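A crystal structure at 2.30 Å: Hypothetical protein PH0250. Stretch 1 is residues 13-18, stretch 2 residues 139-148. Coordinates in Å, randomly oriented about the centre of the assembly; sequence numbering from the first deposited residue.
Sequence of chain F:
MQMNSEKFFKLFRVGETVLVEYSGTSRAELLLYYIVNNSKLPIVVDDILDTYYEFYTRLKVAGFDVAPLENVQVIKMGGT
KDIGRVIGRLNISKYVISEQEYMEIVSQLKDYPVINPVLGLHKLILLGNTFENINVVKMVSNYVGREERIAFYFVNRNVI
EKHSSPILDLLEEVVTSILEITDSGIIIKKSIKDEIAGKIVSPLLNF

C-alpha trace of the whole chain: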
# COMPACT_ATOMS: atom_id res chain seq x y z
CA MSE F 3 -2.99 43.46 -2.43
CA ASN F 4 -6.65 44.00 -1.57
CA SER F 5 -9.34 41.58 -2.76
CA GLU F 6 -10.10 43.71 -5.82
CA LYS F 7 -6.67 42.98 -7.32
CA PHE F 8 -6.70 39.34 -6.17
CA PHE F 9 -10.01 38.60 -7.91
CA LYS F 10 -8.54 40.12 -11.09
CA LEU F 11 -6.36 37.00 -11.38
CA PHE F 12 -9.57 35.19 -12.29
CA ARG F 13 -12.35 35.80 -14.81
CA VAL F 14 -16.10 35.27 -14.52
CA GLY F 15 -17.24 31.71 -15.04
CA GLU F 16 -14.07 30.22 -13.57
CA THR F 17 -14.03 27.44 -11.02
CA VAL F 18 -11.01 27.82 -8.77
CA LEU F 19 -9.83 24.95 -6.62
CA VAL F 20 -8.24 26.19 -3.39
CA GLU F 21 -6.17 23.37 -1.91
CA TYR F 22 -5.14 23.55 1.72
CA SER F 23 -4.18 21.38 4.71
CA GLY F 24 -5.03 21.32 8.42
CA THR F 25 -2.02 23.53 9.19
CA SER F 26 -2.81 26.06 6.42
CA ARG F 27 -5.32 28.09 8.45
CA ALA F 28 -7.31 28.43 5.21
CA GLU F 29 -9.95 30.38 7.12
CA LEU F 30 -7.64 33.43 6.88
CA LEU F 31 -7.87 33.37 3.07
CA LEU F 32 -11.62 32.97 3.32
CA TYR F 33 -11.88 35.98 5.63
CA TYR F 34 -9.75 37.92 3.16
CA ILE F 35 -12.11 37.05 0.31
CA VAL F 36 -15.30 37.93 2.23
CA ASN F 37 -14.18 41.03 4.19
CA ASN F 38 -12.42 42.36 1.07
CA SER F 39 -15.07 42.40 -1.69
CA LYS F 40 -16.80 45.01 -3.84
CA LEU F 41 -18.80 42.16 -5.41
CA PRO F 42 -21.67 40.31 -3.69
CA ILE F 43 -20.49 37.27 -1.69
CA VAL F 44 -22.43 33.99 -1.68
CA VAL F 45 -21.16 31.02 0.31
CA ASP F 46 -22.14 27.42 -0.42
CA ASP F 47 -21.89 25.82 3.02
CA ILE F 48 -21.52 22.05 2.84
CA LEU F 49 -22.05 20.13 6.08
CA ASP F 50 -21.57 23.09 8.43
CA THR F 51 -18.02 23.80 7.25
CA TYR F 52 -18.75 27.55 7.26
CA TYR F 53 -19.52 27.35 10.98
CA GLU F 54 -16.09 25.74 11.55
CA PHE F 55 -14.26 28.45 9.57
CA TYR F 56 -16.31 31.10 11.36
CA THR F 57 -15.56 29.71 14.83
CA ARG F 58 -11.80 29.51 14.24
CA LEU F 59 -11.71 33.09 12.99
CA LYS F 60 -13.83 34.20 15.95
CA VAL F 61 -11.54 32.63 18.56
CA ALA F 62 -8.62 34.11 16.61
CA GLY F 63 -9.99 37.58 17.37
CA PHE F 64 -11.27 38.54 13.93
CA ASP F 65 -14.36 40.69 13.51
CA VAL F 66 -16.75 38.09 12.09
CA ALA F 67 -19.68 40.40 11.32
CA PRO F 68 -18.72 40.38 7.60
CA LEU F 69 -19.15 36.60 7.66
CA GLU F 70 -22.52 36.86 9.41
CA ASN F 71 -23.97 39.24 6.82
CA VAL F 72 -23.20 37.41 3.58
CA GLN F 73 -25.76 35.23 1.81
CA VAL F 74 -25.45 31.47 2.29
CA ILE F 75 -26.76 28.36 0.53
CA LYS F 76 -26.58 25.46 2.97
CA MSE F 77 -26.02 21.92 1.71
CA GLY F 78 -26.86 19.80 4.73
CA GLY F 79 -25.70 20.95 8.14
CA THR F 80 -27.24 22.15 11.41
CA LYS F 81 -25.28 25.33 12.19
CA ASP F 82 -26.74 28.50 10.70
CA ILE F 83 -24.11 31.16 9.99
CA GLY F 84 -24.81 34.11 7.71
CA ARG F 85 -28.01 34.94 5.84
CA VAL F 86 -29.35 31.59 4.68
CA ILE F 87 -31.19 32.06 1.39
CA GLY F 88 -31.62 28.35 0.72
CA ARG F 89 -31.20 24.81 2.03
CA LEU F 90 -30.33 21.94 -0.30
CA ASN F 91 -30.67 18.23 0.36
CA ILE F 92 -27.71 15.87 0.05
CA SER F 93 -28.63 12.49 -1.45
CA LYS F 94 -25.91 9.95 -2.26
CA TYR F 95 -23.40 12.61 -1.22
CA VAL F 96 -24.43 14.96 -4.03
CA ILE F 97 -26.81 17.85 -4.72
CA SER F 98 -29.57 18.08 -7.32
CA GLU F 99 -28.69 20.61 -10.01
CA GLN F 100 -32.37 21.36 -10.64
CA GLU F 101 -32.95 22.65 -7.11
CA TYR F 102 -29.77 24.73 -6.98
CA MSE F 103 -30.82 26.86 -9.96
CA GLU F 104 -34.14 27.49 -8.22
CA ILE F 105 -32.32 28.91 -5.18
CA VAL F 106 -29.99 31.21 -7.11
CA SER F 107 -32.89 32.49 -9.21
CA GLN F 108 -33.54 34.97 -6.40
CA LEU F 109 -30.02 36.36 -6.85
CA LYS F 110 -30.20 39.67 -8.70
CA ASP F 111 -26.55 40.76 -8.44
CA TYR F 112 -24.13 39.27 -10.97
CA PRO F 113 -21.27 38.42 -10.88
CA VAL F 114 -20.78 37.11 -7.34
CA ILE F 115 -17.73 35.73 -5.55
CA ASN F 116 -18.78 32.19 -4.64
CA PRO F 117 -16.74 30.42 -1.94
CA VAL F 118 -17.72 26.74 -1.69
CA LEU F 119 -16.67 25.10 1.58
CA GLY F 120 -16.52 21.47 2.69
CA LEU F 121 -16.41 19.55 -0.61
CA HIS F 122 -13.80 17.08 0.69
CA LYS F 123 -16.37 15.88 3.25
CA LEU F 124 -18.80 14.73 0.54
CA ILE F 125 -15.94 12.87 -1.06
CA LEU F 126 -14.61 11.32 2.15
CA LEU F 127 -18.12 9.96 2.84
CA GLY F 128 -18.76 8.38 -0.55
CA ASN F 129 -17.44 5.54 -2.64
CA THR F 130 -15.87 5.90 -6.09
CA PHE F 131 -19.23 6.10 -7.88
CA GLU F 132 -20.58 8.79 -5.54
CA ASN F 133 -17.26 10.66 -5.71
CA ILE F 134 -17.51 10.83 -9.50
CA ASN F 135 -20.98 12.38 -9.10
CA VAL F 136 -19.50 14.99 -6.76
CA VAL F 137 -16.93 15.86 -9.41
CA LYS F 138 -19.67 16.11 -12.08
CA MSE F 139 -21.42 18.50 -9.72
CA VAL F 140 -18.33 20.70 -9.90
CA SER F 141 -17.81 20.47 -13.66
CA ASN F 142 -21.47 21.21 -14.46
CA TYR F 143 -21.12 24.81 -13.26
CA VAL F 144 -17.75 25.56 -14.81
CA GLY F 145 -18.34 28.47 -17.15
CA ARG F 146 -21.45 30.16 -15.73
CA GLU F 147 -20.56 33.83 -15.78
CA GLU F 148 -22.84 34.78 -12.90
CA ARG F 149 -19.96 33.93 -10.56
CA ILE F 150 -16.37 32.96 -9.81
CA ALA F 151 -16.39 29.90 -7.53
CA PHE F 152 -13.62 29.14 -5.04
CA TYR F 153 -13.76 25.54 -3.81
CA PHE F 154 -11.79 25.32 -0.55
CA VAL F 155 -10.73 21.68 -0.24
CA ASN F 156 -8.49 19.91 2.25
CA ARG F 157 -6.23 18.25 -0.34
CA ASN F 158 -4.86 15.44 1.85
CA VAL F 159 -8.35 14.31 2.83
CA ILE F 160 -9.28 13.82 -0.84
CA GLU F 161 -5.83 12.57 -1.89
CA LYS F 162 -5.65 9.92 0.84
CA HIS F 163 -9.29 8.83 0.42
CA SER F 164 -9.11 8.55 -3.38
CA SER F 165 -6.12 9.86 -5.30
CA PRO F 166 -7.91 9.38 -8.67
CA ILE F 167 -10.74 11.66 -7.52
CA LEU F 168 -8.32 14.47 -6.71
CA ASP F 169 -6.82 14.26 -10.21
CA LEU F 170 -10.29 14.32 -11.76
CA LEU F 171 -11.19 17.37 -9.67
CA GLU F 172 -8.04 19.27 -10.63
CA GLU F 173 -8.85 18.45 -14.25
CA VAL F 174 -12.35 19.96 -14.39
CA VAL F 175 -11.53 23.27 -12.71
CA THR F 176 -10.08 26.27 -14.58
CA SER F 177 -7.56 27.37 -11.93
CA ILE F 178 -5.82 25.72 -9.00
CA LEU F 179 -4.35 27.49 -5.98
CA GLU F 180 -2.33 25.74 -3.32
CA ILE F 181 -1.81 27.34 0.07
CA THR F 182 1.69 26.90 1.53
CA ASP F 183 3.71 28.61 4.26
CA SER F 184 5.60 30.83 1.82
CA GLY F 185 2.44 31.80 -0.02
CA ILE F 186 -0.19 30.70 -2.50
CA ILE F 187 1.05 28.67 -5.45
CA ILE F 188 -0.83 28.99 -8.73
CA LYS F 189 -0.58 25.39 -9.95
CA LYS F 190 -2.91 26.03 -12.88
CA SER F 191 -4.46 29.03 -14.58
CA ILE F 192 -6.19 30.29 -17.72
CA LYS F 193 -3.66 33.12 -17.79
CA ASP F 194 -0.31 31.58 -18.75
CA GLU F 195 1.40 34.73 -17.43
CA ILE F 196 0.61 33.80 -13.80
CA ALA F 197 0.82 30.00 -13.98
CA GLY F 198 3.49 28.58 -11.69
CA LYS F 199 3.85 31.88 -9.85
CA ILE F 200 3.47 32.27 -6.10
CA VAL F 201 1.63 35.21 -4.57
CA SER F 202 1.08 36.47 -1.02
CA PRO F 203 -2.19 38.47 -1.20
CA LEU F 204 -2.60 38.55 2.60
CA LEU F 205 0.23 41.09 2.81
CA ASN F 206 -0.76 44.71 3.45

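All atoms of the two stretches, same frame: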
# COMPACT_ATOMS: atom_id res chain seq x y z
N ARG F 13 -11.30 35.20 -14.00
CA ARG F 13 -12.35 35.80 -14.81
C ARG F 13 -13.68 35.10 -14.54
O ARG F 13 -13.71 33.94 -14.12
CB ARG F 13 -12.00 35.73 -16.29
CG ARG F 13 -11.87 34.35 -16.86
CD ARG F 13 -11.34 34.43 -18.27
NE ARG F 13 -12.14 35.32 -19.11
CZ ARG F 13 -11.83 35.66 -20.35
NH1 ARG F 13 -10.73 35.17 -20.92
NH2 ARG F 13 -12.61 36.49 -21.04
N VAL F 14 -14.78 35.82 -14.75
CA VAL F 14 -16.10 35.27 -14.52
C VAL F 14 -16.29 33.93 -15.20
O VAL F 14 -15.83 33.72 -16.32
CB VAL F 14 -17.21 36.23 -14.99
CG1 VAL F 14 -17.18 37.50 -14.17
CG2 VAL F 14 -17.04 36.56 -16.46
N GLY F 15 -16.98 33.03 -14.50
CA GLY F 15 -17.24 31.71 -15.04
C GLY F 15 -16.21 30.69 -14.61
O GLY F 15 -16.40 29.49 -14.81
N GLU F 16 -15.11 31.15 -14.01
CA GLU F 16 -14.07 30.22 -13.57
C GLU F 16 -14.44 29.44 -12.31
O GLU F 16 -15.22 29.90 -11.48
CB GLU F 16 -12.75 30.93 -13.28
CG GLU F 16 -11.88 31.22 -14.50
CD GLU F 16 -10.41 31.41 -14.14
OE1 GLU F 16 -9.76 30.42 -13.72
OE2 GLU F 16 -9.90 32.54 -14.26
N THR F 17 -13.87 28.26 -12.20
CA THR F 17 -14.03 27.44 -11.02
C THR F 17 -12.60 27.29 -10.53
O THR F 17 -11.75 26.72 -11.21
CB THR F 17 -14.64 26.07 -11.32
OG1 THR F 17 -16.00 26.24 -11.75
CG2 THR F 17 -14.63 25.19 -10.07
N VAL F 18 -12.33 27.85 -9.35
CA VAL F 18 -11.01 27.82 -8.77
C VAL F 18 -10.92 26.86 -7.60
O VAL F 18 -11.67 26.97 -6.62
CB VAL F 18 -10.59 29.23 -8.29
CG1 VAL F 18 -9.13 29.24 -7.92
CG2 VAL F 18 -10.90 30.26 -9.37
N MSE F 139 -20.74 17.37 -10.32
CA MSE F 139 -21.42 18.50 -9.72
C MSE F 139 -20.55 19.75 -9.86
O MSE F 139 -21.05 20.85 -10.08
CB MSE F 139 -21.71 18.19 -8.24
CG MSE F 139 -22.13 19.38 -7.39
SE MSE F 139 -22.88 18.89 -5.80
CE MSE F 139 -21.83 17.54 -5.28
N VAL F 140 -19.23 19.57 -9.76
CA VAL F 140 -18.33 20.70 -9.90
C VAL F 140 -18.16 21.11 -11.37
O VAL F 140 -18.19 22.28 -11.70
CB VAL F 140 -16.93 20.40 -9.30
CG1 VAL F 140 -15.99 21.58 -9.56
CG2 VAL F 140 -17.05 20.14 -7.80
N SER F 141 -18.00 20.13 -12.26
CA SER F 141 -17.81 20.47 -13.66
C SER F 141 -19.06 21.02 -14.35
O SER F 141 -18.94 21.72 -15.35
CB SER F 141 -17.27 19.27 -14.43
OG SER F 141 -18.19 18.19 -14.41
N ASN F 142 -20.24 20.72 -13.83
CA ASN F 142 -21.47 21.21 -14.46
C ASN F 142 -21.65 22.73 -14.37
O ASN F 142 -22.39 23.31 -15.16
CB ASN F 142 -22.71 20.53 -13.85
CG ASN F 142 -22.88 19.09 -14.31
OD1 ASN F 142 -22.55 18.74 -15.44
ND2 ASN F 142 -23.41 18.25 -13.42
N TYR F 143 -20.98 23.37 -13.42
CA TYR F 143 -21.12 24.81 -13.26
C TYR F 143 -19.92 25.60 -13.76
O TYR F 143 -19.91 26.83 -13.67
CB TYR F 143 -21.41 25.15 -11.80
CG TYR F 143 -22.71 24.55 -11.33
CD1 TYR F 143 -23.93 25.01 -11.83
CD2 TYR F 143 -22.72 23.46 -10.46
CE1 TYR F 143 -25.13 24.39 -11.46
CE2 TYR F 143 -23.90 22.84 -10.09
CZ TYR F 143 -25.10 23.31 -10.59
OH TYR F 143 -26.27 22.68 -10.23
N VAL F 144 -18.92 24.90 -14.27
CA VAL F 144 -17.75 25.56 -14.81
C VAL F 144 -18.19 26.36 -16.04
O VAL F 144 -18.74 25.80 -16.99
CB VAL F 144 -16.66 24.53 -15.23
CG1 VAL F 144 -15.52 25.24 -15.95
CG2 VAL F 144 -16.14 23.81 -14.00
N GLY F 145 -17.95 27.66 -16.01
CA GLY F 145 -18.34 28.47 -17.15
C GLY F 145 -19.54 29.40 -16.96
O GLY F 145 -19.77 30.25 -17.82
N ARG F 146 -20.32 29.25 -15.90
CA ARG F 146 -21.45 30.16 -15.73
C ARG F 146 -20.91 31.48 -15.21
O ARG F 146 -20.36 31.57 -14.11
CB ARG F 146 -22.55 29.59 -14.82
CG ARG F 146 -22.19 29.35 -13.38
CD ARG F 146 -23.39 28.79 -12.60
NE ARG F 146 -24.39 29.80 -12.24
CZ ARG F 146 -25.58 29.94 -12.83
NH1 ARG F 146 -25.95 29.13 -13.81
NH2 ARG F 146 -26.42 30.88 -12.41
N GLU F 147 -21.06 32.50 -16.05
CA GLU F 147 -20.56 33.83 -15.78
C GLU F 147 -21.19 34.60 -14.64
O GLU F 147 -20.73 35.69 -14.30
CB GLU F 147 -20.64 34.65 -17.07
CG GLU F 147 -19.85 34.00 -18.21
CD GLU F 147 -19.93 34.77 -19.51
OE1 GLU F 147 -21.04 34.88 -20.07
OE2 GLU F 147 -18.88 35.26 -19.97
N GLU F 148 -22.23 34.06 -14.01
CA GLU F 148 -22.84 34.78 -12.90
C GLU F 148 -21.91 34.79 -11.68
O GLU F 148 -22.14 35.54 -10.74
CB GLU F 148 -24.19 34.18 -12.51
CG GLU F 148 -24.44 32.79 -13.04
CD GLU F 148 -24.80 32.79 -14.52
OE1 GLU F 148 -25.78 33.47 -14.89
OE2 GLU F 148 -24.10 32.11 -15.31
O HOH W 1 -17.99 24.65 -10.87

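Two tight turns, far apart in sequence, meet at a pair of glycines. The backbone hydrogen bond from Gly145 N to Gly15 O, 2.7 Å long, is the one direct hydrogen bond between the stretches. It is supported by a CA-H...O contact in which Gly15 CA lies 3.3 Å from Arg146 O, so the two faces of the contact are joined largely through main-chain atoms. Both glycines occupy the third position of a type II turn, Arg13 to Glu16 and Tyr143 to Arg146, with positive phi (95° and 108°). At these angles a CB would be jammed against the preceding carbonyl oxygen, which by itself calls for glycine. At Gly15 the contact adds a second reason, since an ideal CB would stand only 3.2 Å from Gly145 O. At Gly145 a CB would instead point away from the first stretch.

The first turn is closed by Glu16 N to Arg13 O (3.1 Å) and braced by the side chain of Glu16. Its CA-to-CB bond points away from the second stretch, and with chi1 in m and chi2 in t the carboxylate reaches back so that OE2 accepts a hydrogen bond from Arg13 N (3.0 Å). Glu16 thus contributes to the shape of the turn rather than to the interface directly. In the second turn the corresponding bond, Arg146 N to Tyr143 O, is weak at 3.3 Å.

Beyond the glycines, Val14 points toward the second stretch, and its CB lies 3.6 Å from Glu147 O. Its CG2 approaches Glu147 CB at 4.1 Å, a contact with the aliphatic base of the glutamate; the m, t conformation of Glu147 carries its carboxylate on to an exposed position.

On the other flank, Thr17, at the start of a strand, is buried and points toward the second stretch. With chi1 in m, CG2 packs against Val140 CG1 at 3.9 Å, and OG1 comes within 3.3 Å of Val144 CG2 and hydrogen-bonds to a water at 2.7 Å. That water donates to Val140 O (2.5 Å), linking the threonine hydroxyl to the helix backbone. A beta-branched residue with one methyl and one hydroxyl suits this mixed setting. Val140 and Val144 are both in the t rotamer and buried, supplying compact apolar surface beside Thr17. Tyr143, by contrast, sets off sideways and its ring leads away, so its part here is chiefly that of backbone in the turn.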